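Local coordinates for transcriptional regulator (Rhodococcus sp., PDB 2O0Y), which probably binds DNA as an IclR-family transcription factor, pairing a helix-turn-helix domain with a C-terminal effector-binding domain to control gene expression, at the interface of chains A and B. Coordinates in Å, arbitrary orientation; residue numbers count along the deposited sequence, not the author numbering. Chains: chain A/B, Transcriptional regulator.

The interface of chains A and B. Residues chain A 78, 83, 86; chain B 85-86, 88-89.
A:Val86 reaches B:Trp85 and B:Val86 with both branches: CG1 lies anti to the backbone N (chi1 170°) and CG2 anti to the carbonyl carbon, a fork whose two methyls face the start of the partner helix from one side. CG1 rests against the peptide joining the two chain B residues, 3.6 Å from B:Val86 N and 3.7 Å from B:Trp85 C. CG2 turns to the tryptophan stem, 3.7 Å from B:Trp85 CB. A beta-branched residue suits this place, since two methyls fill two directions with little rotational freedom.

The patch is an apolar contact, mainly between helices, in the deposited pair of chains with the same sequence. It joins chain A strand 76-78 and helix 80-93 to chain B 3-10 helix 80-85 and helix 86-92. In chain A the equivalent stretch is one continuous helix, and the interface as a whole is not an exact two-fold. IclR regulators commonly dimerise, and this helix resembles the linker between their DNA-binding and effector domains; the contact may therefore help to hold the pair together.

A:Leu78 is placed with CG beside its own N (chi1 -67°), and its CD1 methyl rises on one side of the indole plane, just beyond the CG-CD1 edge near the CB stem, 3.8 Å from B:Trp85 CG. The two side chains cross at about a right angle. The apolar stem and pyrrole edge of the tryptophan suit a leucine methyl. The same CD1 also meets B:Leu88 CD2 at 3.8 Å, so one leucine branch spans two residues lying nearly a turn apart on the partner.

A:Leu83, about one turn before A:Val86 on its helix, covers B:Ala89. The short alanine side chain allows the leucine branch to come near the helix backbone itself. At the edge of the patch B:Val86 CG2 lies 3.8 Å from A:Val86 CG1, while A:Leu83 CD2 meets B:Ala89 CB at 3.7 Å.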
loop_
_atom_site.group_PDB
_atom_site.type_symbol
_atom_site.label_atom_id
_atom_site.label_comp_id
_atom_site.label_asym_id
_atom_site.label_seq_id
_atom_site.Cartn_x
_atom_site.Cartn_y
_atom_site.Cartn_z
ATOM N N LEU A 78 2.969 12.699 10.167
ATOM C CA LEU A 78 1.560 12.397 9.825
ATOM C C LEU A 78 0.891 11.816 11.058
ATOM O O LEU A 78 1.523 10.991 11.748
ATOM C CB LEU A 78 1.487 11.349 8.688
ATOM C CG LEU A 78 2.025 11.827 7.285
ATOM C CD1 LEU A 78 1.621 10.781 6.209
ATOM C CD2 LEU A 78 1.444 13.205 6.934
ATOM N N LEU A 83 -2.901 8.618 8.652
ATOM C CA LEU A 83 -2.459 7.250 8.379
ATOM C C LEU A 83 -3.590 6.284 8.143
ATOM O O LEU A 83 -3.463 5.327 7.355
ATOM C CB LEU A 83 -1.518 6.748 9.468
ATOM C CG LEU A 83 -0.230 7.574 9.636
ATOM C CD1 LEU A 83 0.357 7.270 10.992
ATOM C CD2 LEU A 83 0.801 7.293 8.545
ATOM N N VAL A 86 -4.642 6.824 4.623
ATOM C CA VAL A 86 -3.604 6.282 3.686
ATOM C C VAL A 86 -3.767 4.762 3.565
ATOM O O VAL A 86 -3.721 4.181 2.490
ATOM C CB VAL A 86 -2.185 6.642 4.195
ATOM C CG1 VAL A 86 -1.097 5.900 3.399
ATOM C CG2 VAL A 86 -1.995 8.202 4.067
ATOM N N TRP B 85 1.557 8.475 0.347
ATOM C CA TRP B 85 2.109 8.330 1.727
ATOM C C TRP B 85 2.231 6.886 2.203
ATOM O O TRP B 85 2.643 6.633 3.334
ATOM C CB TRP B 85 1.348 9.224 2.763
ATOM C CG TRP B 85 1.441 10.703 2.428
ATOM C CD1 TRP B 85 2.539 11.511 2.609
ATOM C CD2 TRP B 85 0.448 11.514 1.771
ATOM N NE1 TRP B 85 2.279 12.784 2.101
ATOM C CE2 TRP B 85 1.004 12.803 1.594
ATOM C CE3 TRP B 85 -0.831 11.257 1.256
ATOM C CZ2 TRP B 85 0.280 13.848 0.992
ATOM C CZ3 TRP B 85 -1.566 12.281 0.705
ATOM C CH2 TRP B 85 -1.017 13.580 0.586
ATOM N N VAL B 86 1.877 5.933 1.336
ATOM C CA VAL B 86 1.944 4.512 1.649
ATOM C C VAL B 86 3.322 4.066 2.046
ATOM O O VAL B 86 3.466 3.391 3.080
ATOM C CB VAL B 86 1.399 3.632 0.496
ATOM C CG1 VAL B 86 1.786 2.140 0.661
ATOM C CG2 VAL B 86 -0.106 3.787 0.435
ATOM N N LEU B 88 5.974 5.880 3.095
ATOM C CA LEU B 88 6.308 6.531 4.367
ATOM C C LEU B 88 5.580 5.827 5.570
ATOM O O LEU B 88 6.197 5.517 6.590
ATOM C CB LEU B 88 5.896 8.020 4.294
ATOM C CG LEU B 88 5.818 8.766 5.626
ATOM C CD1 LEU B 88 7.222 8.818 6.360
ATOM C CD2 LEU B 88 5.273 10.145 5.464
ATOM N N ALA B 89 4.265 5.602 5.452
ATOM C CA ALA B 89 3.509 4.948 6.544
ATOM C C ALA B 89 4.114 3.576 6.933
ATOM O O ALA B 89 4.276 3.234 8.145
ATOM C CB ALA B 89 2.071 4.769 6.122
#